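Local coordinates for putative O-GlcNAcase nagJ (Clostridium perfringens, PDB 6PV5), which probably hydrolyses terminal N-acetylhexosamine residues from glycans through its family 84 glycoside hydrolase domain, part of a longer multidomain protein, at residues N381-E386 against L401-P406. Sequence-based numbering, arbitrary orientation.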
ATOM      1  N   ASN A 381      16.436  -1.104  -5.911  0.54 25.48           N
ATOM      2  CA  ASN A 381      16.041  -1.996  -6.984  0.54 26.94           C
ATOM      3  C   ASN A 381      15.123  -3.103  -6.458  0.54 27.42           C
ATOM      4  O   ASN A 381      15.221  -4.245  -6.907  0.54 25.67           O
ATOM      5  CB  ASN A 381      17.298  -2.561  -7.653  0.54 29.03           C
ATOM      6  CG  ASN A 381      17.007  -3.441  -8.849  0.54 31.59           C
ATOM      7  OD1 ASN A 381      15.956  -3.316  -9.473  0.54 31.58           O
ATOM      8  ND2 ASN A 381      17.939  -4.330  -9.171  0.54 29.24           N
ATOM      9  N   GLY A 382      14.208  -2.756  -5.538  1.00 26.51           N
ATOM     10  CA  GLY A 382      13.256  -3.715  -4.989  1.00 24.89           C
ATOM     11  C   GLY A 382      13.935  -4.842  -4.199  1.00 28.33           C
ATOM     12  O   GLY A 382      14.982  -4.639  -3.586  1.00 28.08           O
ATOM     13  N   VAL A 383      13.303  -6.026  -4.190  1.00 27.46           N
ATOM     14  CA  VAL A 383      13.679  -7.129  -3.319  1.00 26.15           C
ATOM     15  C   VAL A 383      13.467  -8.403  -4.127  1.00 27.48           C
ATOM     16  O   VAL A 383      12.372  -8.652  -4.642  1.00 30.05           O
ATOM     17  CB  VAL A 383      12.860  -7.194  -2.004  1.00 27.84           C
ATOM     18  CG1 VAL A 383      13.279  -8.403  -1.170  1.00 28.32           C
ATOM     19  CG2 VAL A 383      12.959  -5.922  -1.147  1.00 23.91           C
ATOM     20  N   SER A 384      14.547  -9.165  -4.284  1.00 24.68           N
ATOM     21  CA  SER A 384      14.495 -10.387  -5.067  1.00 27.56           C
ATOM     22  C   SER A 384      14.232 -11.581  -4.142  1.00 28.43           C
ATOM     23  O   SER A 384      14.463 -11.504  -2.932  1.00 27.29           O
ATOM     24  CB  SER A 384      15.793 -10.564  -5.770  1.00 26.07           C
ATOM     25  OG  SER A 384      16.774 -10.911  -4.805  1.00 27.37           O
ATOM     26  N   LEU A 385      13.803 -12.706  -4.730  1.00 28.62           N
ATOM     27  CA  LEU A 385      13.631 -13.934  -3.955  1.00 30.57           C
ATOM     28  C   LEU A 385      14.917 -14.287  -3.228  1.00 27.78           C
ATOM     29  O   LEU A 385      14.871 -14.665  -2.061  1.00 29.14           O
ATOM     30  CB  LEU A 385      13.188 -15.103  -4.849  1.00 31.97           C
ATOM     31  CG  LEU A 385      12.859 -16.416  -4.128  1.00 35.02           C
ATOM     32  CD1 LEU A 385      11.815 -16.209  -3.042  1.00 31.91           C
ATOM     33  CD2 LEU A 385      12.340 -17.447  -5.122  1.00 38.43           C
ATOM     34  N   GLU A 386      16.063 -14.131  -3.900  1.00 28.77           N
ATOM     35  CA  GLU A 386      17.327 -14.519  -3.291  1.00 28.72           C
ATOM     36  C   GLU A 386      17.666 -13.602  -2.114  1.00 31.69           C
ATOM     37  O   GLU A 386      18.179 -14.091  -1.122  1.00 30.12           O
ATOM     38  CB  GLU A 386      18.469 -14.557  -4.325  1.00 31.32           C
ATOM     39  N   LEU A 401       8.057  -8.207   5.036  1.00 24.81           N
ATOM     40  CA  LEU A 401       8.769  -7.127   4.371  1.00 24.36           C
ATOM     41  C   LEU A 401       8.147  -5.771   4.733  1.00 23.62           C
ATOM     42  O   LEU A 401       6.985  -5.520   4.433  1.00 26.59           O
ATOM     43  CB  LEU A 401       8.767  -7.377   2.861  1.00 22.29           C
ATOM     44  CG  LEU A 401       9.386  -6.257   2.009  1.00 25.10           C
ATOM     45  CD1 LEU A 401      10.872  -6.015   2.331  1.00 21.80           C
ATOM     46  CD2 LEU A 401       9.193  -6.541   0.521  1.00 23.05           C
ATOM     47  N   TRP A 402       8.918  -4.929   5.423  1.00 20.61           N
ATOM     48  CA  TRP A 402       8.553  -3.552   5.663  1.00 23.21           C
ATOM     49  C   TRP A 402       9.028  -2.744   4.449  1.00 26.27           C
ATOM     50  O   TRP A 402      10.224  -2.572   4.223  1.00 23.79           O
ATOM     51  CB  TRP A 402       9.211  -3.099   6.962  1.00 24.71           C
ATOM     52  CG  TRP A 402       9.072  -1.641   7.278  1.00 29.96           C
ATOM     53  CD1 TRP A 402       9.404  -0.586   6.476  1.00 32.74           C
ATOM     54  CD2 TRP A 402       8.619  -1.071   8.520  1.00 31.35           C
ATOM     55  NE1 TRP A 402       9.178   0.598   7.124  1.00 31.21           N
ATOM     56  CE2 TRP A 402       8.700   0.336   8.381  1.00 32.54           C
ATOM     57  CE3 TRP A 402       8.151  -1.611   9.726  1.00 31.23           C
ATOM     58  CZ2 TRP A 402       8.330   1.213   9.403  1.00 30.42           C
ATOM     59  CZ3 TRP A 402       7.809  -0.740  10.743  1.00 34.06           C
ATOM     60  CH2 TRP A 402       7.902   0.646  10.582  1.00 31.79           C
ATOM     61  N   TRP A 403       8.076  -2.339   3.614  1.00 25.00           N
ATOM     62  CA  TRP A 403       8.444  -1.765   2.329  1.00 26.00           C
ATOM     63  C   TRP A 403       8.378  -0.242   2.382  1.00 23.70           C
ATOM     64  O   TRP A 403       7.293   0.327   2.531  1.00 23.90           O
ATOM     65  CB  TRP A 403       7.572  -2.343   1.221  1.00 21.26           C
ATOM     66  CG  TRP A 403       8.045  -1.886  -0.117  1.00 25.82           C
ATOM     67  CD1 TRP A 403       7.324  -1.194  -1.047  1.00 26.04           C
ATOM     68  CD2 TRP A 403       9.372  -2.032  -0.649  1.00 25.18           C
ATOM     69  NE1 TRP A 403       8.106  -0.936  -2.137  1.00 27.81           N
ATOM     70  CE2 TRP A 403       9.372  -1.410  -1.911  1.00 26.18           C
ATOM     71  CE3 TRP A 403      10.557  -2.607  -0.169  1.00 25.91           C
ATOM     72  CZ2 TRP A 403      10.512  -1.350  -2.712  1.00 26.66           C
ATOM     73  CZ3 TRP A 403      11.680  -2.566  -0.969  1.00 26.67           C
ATOM     74  CH2 TRP A 403      11.655  -1.928  -2.211  1.00 26.83           C
ATOM     75  N   ASN A 404       9.545   0.390   2.243  1.00 23.62           N
ATOM     76  CA  ASN A 404       9.683   1.831   2.419  1.00 24.54           C
ATOM     77  C   ASN A 404       9.350   2.582   1.122  1.00 25.24           C
ATOM     78  O   ASN A 404      10.191   3.267   0.533  1.00 26.70           O
ATOM     79  CB  ASN A 404      11.076   2.194   2.944  1.00 23.15           C
ATOM     80  CG  ASN A 404      11.143   2.118   4.455  1.00 24.89           C
ATOM     81  OD1 ASN A 404      10.201   2.519   5.134  1.00 25.20           O
ATOM     82  ND2 ASN A 404      12.225   1.577   4.988  1.00 24.32           N
ATOM     83  N   TYR A 405       8.096   2.476   0.704  1.00 24.90           N
ATOM     84  CA  TYR A 405       7.541   3.241  -0.404  1.00 24.09           C
ATOM     85  C   TYR A 405       6.026   3.086  -0.298  1.00 25.45           C
ATOM     86  O   TYR A 405       5.555   1.973  -0.030  1.00 26.93           O
ATOM     87  CB  TYR A 405       8.064   2.643  -1.714  1.00 21.44           C
ATOM     88  CG  TYR A 405       7.650   3.373  -2.958  1.00 22.39           C
ATOM     89  CD1 TYR A 405       8.489   4.322  -3.530  1.00 23.40           C
ATOM     90  CD2 TYR A 405       6.412   3.157  -3.535  1.00 20.34           C
ATOM     91  CE1 TYR A 405       8.121   5.011  -4.677  1.00 25.05           C
ATOM     92  CE2 TYR A 405       6.036   3.830  -4.684  1.00 23.32           C
ATOM     93  CZ  TYR A 405       6.890   4.762  -5.258  1.00 24.51           C
ATOM     94  OH  TYR A 405       6.512   5.449  -6.380  1.00 26.66           O
ATOM     95  N   PRO A 406       5.191   4.143  -0.484  1.00 26.01           N
ATOM     96  CA  PRO A 406       5.623   5.469  -0.952  1.00 23.76           C
ATOM     97  C   PRO A 406       6.270   6.475  -0.004  1.00 23.89           C
ATOM     98  O   PRO A 406       6.535   7.614  -0.410  1.00 21.06           O
ATOM     99  CB  PRO A 406       4.301   6.073  -1.470  1.00 23.32           C
ATOM    100  CG  PRO A 406       3.242   5.482  -0.562  1.00 23.49           C
ATOM    101  CD  PRO A 406       3.732   4.052  -0.355  1.00 23.69           C
TER
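Val-383 meets Trp-403 and Leu-401 through a single methyl group, CG2, in a buried contact that illustrates how a TIM barrel seats the loop leading into one of its helices. Strand 369-372, helix 385-395 and strand 399-403 form a right-handed beta-alpha-beta unit of the eight-stranded parallel barrel, and Val-383 sits just ahead of the helix, with Ser-384 as N-cap. Val-383 CG2 approaches the indole obliquely, 3.6 Å from Trp-403 CZ3, and the two side chains run past each other in opposite directions. Toward Leu-401 the approach is tip to tip, with Val-383 CG2 4.1 Å from Leu-401 CD1. With CG anti to the backbone N (chi1 -173°) and the ring turned by a chi2 of -122°, the six-membered ring of Trp-403 extends to the loop, although the bond to CB does not point at it. That ring also reaches the backbone: Trp-403 CH2 lies 3.7 Å from Gly-382 CA, where the chain turns at a positive phi of 64°. Trp-372, on the neighbouring strand, touches both Val-383 and Leu-401 and extends the apolar cluster, while Pro-379 packs against Trp-403. The backbone of Val-383 finds hydrogen-bond partners in Asp-422 and Asp-424, outside both segments. Strand and loop meet here by apolar packing, which adds van der Waals contact and burial but no directional polar bond between them.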